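Local coordinates for hypothetical membrane spanning protein (Thermus thermophilus, PDB 2VPZ) that probably serves as the membrane-spanning, quinol-oxidising subunit of polysulfide reductase, passing electrons to the iron-sulfur and molybdopterin subunits, at residues C[37-41]-C[113-118]; C[47-51]-C[105-109]. One frame throughout, in Å; residues are numbered along the deposited sequence.

Interaction 1: C[37-41]-C[113-118]; sequences LLHLK and QRALAW
Build L37-K41 as helix, continuing helix 16-41, with K41 N bonded to L37 O at 3.2 Å. Set against it Q113-W118, a turn leading into helix 117-136; here W118 N reaches R114 O at 2.8 Å. The backbones come closest at H39 and A117, their CA atoms 6.2 Å apart, and the two segments bury 342 Å² in all. L40 contributes most, 126 Å², although its CA-CB bond points sideways. Its chi1 of -109° and chi2 of 26° lie off the usual wells and swing both methyls across the gap: CD1 comes to 3.4 Å from A117 CB, and CD2 sits over the W118 six-membered ring, 3.9 Å from its centroid and 7° off the normal, a CH-pi contact. Within the alpha-helical bundle of this integral membrane protein, of the polysulfide reductase family, this is the place where helix 16-41 meets the start of helix 117-136. The CA-CB bond of H39 points toward 113-118, its CB 3.8 Å from A117 CB, while H39 ND1 bonds back to A35 O; alanine's small side chain permits the close approach. R114, chi1 t, extends on the surface and lays a guanidinium face over L40 O. NH1 and NH2 each lie 3.0 Å from that L40 O, but poor angles rule out hydrogen bonds.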
# COMPACT_ATOMS: atom_id res chain seq x y z
N LEU C 37 16.41 51.64 19.28
CA LEU C 37 16.82 52.50 18.18
C LEU C 37 16.87 53.99 18.62
O LEU C 37 17.61 54.79 18.04
CB LEU C 37 15.90 52.33 16.95
CG LEU C 37 15.89 51.00 16.15
CD1 LEU C 37 14.91 51.07 14.97
CD2 LEU C 37 17.30 50.68 15.64
N LEU C 38 16.06 54.36 19.61
CA LEU C 38 16.02 55.74 20.14
C LEU C 38 17.25 55.98 21.02
O LEU C 38 17.96 56.98 20.86
CB LEU C 38 14.71 56.06 20.88
CG LEU C 38 13.48 56.35 19.99
CD1 LEU C 38 12.19 56.38 20.83
CD2 LEU C 38 13.66 57.68 19.23
N HIS C 39 17.51 55.07 21.95
CA HIS C 39 18.71 55.19 22.78
C HIS C 39 19.94 55.26 21.87
O HIS C 39 20.92 55.95 22.18
CB HIS C 39 18.88 54.01 23.75
CG HIS C 39 18.28 54.18 25.08
ND1 HIS C 39 16.99 53.84 25.36
CD2 HIS C 39 18.77 54.74 26.20
CE1 HIS C 39 16.70 54.19 26.59
NE2 HIS C 39 17.77 54.74 27.12
N LEU C 40 19.88 54.56 20.74
CA LEU C 40 20.99 54.52 19.81
C LEU C 40 21.22 55.83 19.00
O LEU C 40 22.35 56.14 18.64
CB LEU C 40 20.93 53.24 18.93
CG LEU C 40 21.94 52.05 19.09
CD1 LEU C 40 22.50 52.01 20.52
CD2 LEU C 40 21.26 50.70 18.72
N LYS C 41 20.16 56.60 18.71
CA LYS C 41 20.32 57.91 18.02
C LYS C 41 20.61 58.97 19.10
O LYS C 41 20.82 60.14 18.79
CB LYS C 41 19.04 58.39 17.30
CG LYS C 41 18.44 57.48 16.25
CD LYS C 41 19.34 57.35 15.01
CE LYS C 41 18.67 56.59 13.85
NZ LYS C 41 18.80 57.28 12.51
N GLN C 113 25.41 51.64 29.15
CA GLN C 113 24.38 52.37 28.30
C GLN C 113 24.20 52.42 26.75
O GLN C 113 23.34 53.17 26.26
CB GLN C 113 24.28 53.84 28.65
CG GLN C 113 23.66 54.28 29.98
CD GLN C 113 22.12 54.31 30.03
OE1 GLN C 113 21.46 55.00 29.24
NE2 GLN C 113 21.54 53.58 31.00
N ARG C 114 25.09 51.77 26.00
CA ARG C 114 25.02 51.74 24.53
C ARG C 114 25.09 50.21 24.38
O ARG C 114 24.35 49.61 23.57
CB ARG C 114 26.26 52.41 23.89
CG ARG C 114 26.20 52.62 22.36
CD ARG C 114 25.64 53.96 21.99
NE ARG C 114 25.78 54.24 20.47
CZ ARG C 114 25.24 55.45 19.79
NH1 ARG C 114 24.55 56.40 20.60
NH2 ARG C 114 25.33 55.59 18.51
N ALA C 115 25.94 49.61 25.21
CA ALA C 115 26.18 48.16 25.33
C ALA C 115 24.94 47.45 25.91
O ALA C 115 24.80 46.20 25.86
CB ALA C 115 27.44 47.89 26.19
N LEU C 116 24.06 48.27 26.49
CA LEU C 116 22.76 47.87 27.03
C LEU C 116 21.72 48.22 25.92
O LEU C 116 20.71 47.55 25.81
CB LEU C 116 22.40 48.57 28.36
CG LEU C 116 23.19 48.20 29.63
CD1 LEU C 116 22.66 48.94 30.89
CD2 LEU C 116 23.14 46.67 29.84
N ALA C 117 21.96 49.25 25.11
CA ALA C 117 21.02 49.60 24.02
C ALA C 117 21.11 48.63 22.80
O ALA C 117 20.13 48.48 22.06
CB ALA C 117 21.20 51.07 23.55
N TRP C 118 22.28 48.00 22.58
CA TRP C 118 22.50 47.02 21.49
C TRP C 118 21.90 45.68 21.95
O TRP C 118 21.37 44.91 21.14
CB TRP C 118 23.99 46.84 21.16
CG TRP C 118 24.56 47.84 20.19
CD1 TRP C 118 25.50 48.82 20.46
CD2 TRP C 118 24.24 47.98 18.78
NE1 TRP C 118 25.77 49.53 19.31
CE2 TRP C 118 25.02 49.04 18.28
CE3 TRP C 118 23.38 47.30 17.91
CZ2 TRP C 118 24.96 49.46 16.92
CZ3 TRP C 118 23.31 47.71 16.55
CH2 TRP C 118 24.10 48.78 16.08

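Interaction 2: C[47-51]-C[105-109]; sequences RRYTL and LLYLG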
# COMPACT_ATOMS: atom_id res chain seq x y z
N ARG C 47 13.74 57.51 26.81
CA ARG C 47 13.43 57.17 28.20
C ARG C 47 12.03 56.66 28.53
O ARG C 47 11.86 55.71 29.30
CB ARG C 47 13.81 58.35 29.10
CG ARG C 47 15.29 58.42 29.46
CD ARG C 47 15.53 57.60 30.73
NE ARG C 47 14.70 58.04 31.85
CZ ARG C 47 14.87 57.68 33.11
NH1 ARG C 47 15.88 56.87 33.40
NH2 ARG C 47 14.08 58.12 34.08
N ARG C 48 11.04 57.32 27.96
CA ARG C 48 9.66 56.94 28.18
C ARG C 48 9.28 55.80 27.23
O ARG C 48 8.36 55.04 27.52
CB ARG C 48 8.73 58.14 27.99
CG ARG C 48 8.64 58.62 26.57
CD ARG C 48 7.89 59.92 26.49
NE ARG C 48 6.49 59.75 26.15
CZ ARG C 48 5.95 60.18 25.02
NH1 ARG C 48 6.71 60.81 24.14
NH2 ARG C 48 4.66 59.98 24.77
N TYR C 49 9.95 55.65 26.09
CA TYR C 49 9.62 54.51 25.23
C TYR C 49 10.11 53.23 25.94
O TYR C 49 9.53 52.15 25.79
CB TYR C 49 10.18 54.62 23.80
CG TYR C 49 9.19 55.31 22.87
CD1 TYR C 49 9.18 56.70 22.73
CD2 TYR C 49 8.21 54.58 22.19
CE1 TYR C 49 8.22 57.35 21.95
CE2 TYR C 49 7.25 55.20 21.41
CZ TYR C 49 7.25 56.60 21.29
OH TYR C 49 6.31 57.23 20.52
N THR C 50 11.14 53.37 26.76
CA THR C 50 11.67 52.25 27.51
C THR C 50 10.68 51.87 28.65
O THR C 50 10.43 50.69 28.93
CB THR C 50 13.10 52.57 28.05
OG1 THR C 50 13.91 53.04 26.99
CG2 THR C 50 13.73 51.33 28.70
N LEU C 51 10.06 52.87 29.29
CA LEU C 51 9.09 52.59 30.35
C LEU C 51 7.93 51.70 29.80
O LEU C 51 7.57 50.70 30.42
CB LEU C 51 8.49 53.87 31.00
CG LEU C 51 7.41 53.60 32.08
CD1 LEU C 51 8.01 52.84 33.31
CD2 LEU C 51 6.75 54.91 32.55
N LEU C 105 17.59 48.31 33.60
CA LEU C 105 18.83 49.04 33.93
C LEU C 105 18.97 50.38 33.15
O LEU C 105 19.52 51.37 33.67
CB LEU C 105 20.09 48.14 33.71
CG LEU C 105 20.04 46.69 34.25
CD1 LEU C 105 19.94 45.68 33.08
CD2 LEU C 105 21.28 46.39 35.10
N LEU C 106 18.46 50.41 31.92
CA LEU C 106 18.45 51.60 31.05
C LEU C 106 17.62 52.71 31.72
O LEU C 106 18.00 53.90 31.73
CB LEU C 106 17.86 51.26 29.64
CG LEU C 106 18.78 50.51 28.64
CD1 LEU C 106 18.01 50.06 27.38
CD2 LEU C 106 19.98 51.40 28.26
N TYR C 107 16.51 52.31 32.30
CA TYR C 107 15.61 53.20 33.01
C TYR C 107 16.23 53.76 34.32
O TYR C 107 16.01 54.92 34.70
CB TYR C 107 14.29 52.49 33.33
CG TYR C 107 13.19 53.48 33.53
CD1 TYR C 107 12.76 54.29 32.47
CD2 TYR C 107 12.64 53.70 34.80
CE1 TYR C 107 11.83 55.29 32.66
CE2 TYR C 107 11.69 54.70 35.01
CZ TYR C 107 11.28 55.50 33.93
OH TYR C 107 10.37 56.50 34.14
N LEU C 108 17.02 52.92 34.98
CA LEU C 108 17.72 53.23 36.25
C LEU C 108 19.16 53.68 36.09
O LEU C 108 19.89 53.68 37.08
CB LEU C 108 17.68 52.03 37.21
CG LEU C 108 16.48 51.74 38.11
CD1 LEU C 108 15.19 52.01 37.33
CD2 LEU C 108 16.52 50.28 38.63
N GLY C 109 19.58 54.00 34.87
CA GLY C 109 20.97 54.38 34.63
C GLY C 109 21.98 53.67 35.51
O GLY C 109 22.66 54.31 36.33
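The second segment starts on the last turn of helix 88-107 and opposes the first turn of helix 46-65; CA atoms are nearest at R47 and Y107, 6.6 Å apart. L105 turns elsewhere, onto L116. L106 supplies the first contact: its CB lies 4.2 Å from CG2 of T50, whose CA-CB bond points toward this segment, whereas the T50 hydroxyl is engaged with A46 O of its own helix. This leaves the methyl as the part of T50 that meets L106. Y107 follows and dominates, with 124 Å² of the 320 Å² buried in total. With chi1 at t, its ring extends toward the start of helix 46-65 and receives the R47 guanidinium on one face. The centres are 4.2 Å apart and the planes diverge by only 12°; R47 CZ is 22° off the ring normal, so the stack also qualifies as cation-pi. L51 CB adds an apolar contact at 4.0 Å from Y107 CE1. Three successive m torsions (chi1 to chi3) carry the R47 guanidinium over to Y107, where NH1 donates to Y107 O, modelled at a very short 2.3 Å with a bent 118° angle. One arginine thus holds both the ring and the carbonyl of the same tyrosine. At L108 the CA-CB bond points away, and G109, with positive phi and psi (34°, 63°), leads the chain off the helix. The arrangement is an arginine-tyrosine stacked cation-pi pair at a junction of neighbouring helix ends, joining helix 46-65 to helix 88-107, both predicted to span the membrane, in an alpha-helical membrane bundle.

How the interactions relate
Interactions 1 and 2 have centres 11 Å apart and together tie four consecutive helices, 16-41, 46-65, 88-107 and 117-136, at one end of the bundle. The pairing is concentric along the chain: 47-51 and 105-109 both fall between 37-41 and 113-118. Direct touches make the two contacts continuous. H39 CE1 is 3.0 Å from T50 OG1, L38 CD1 is 3.6 Å from Y49 CD1, and L116 CB is 3.7 Å from L106 CD2. Q113 NE2 approaches L106 O at 3.6 Å, also as packing. Both lie away from the quinone-binding residues H21 and Y130.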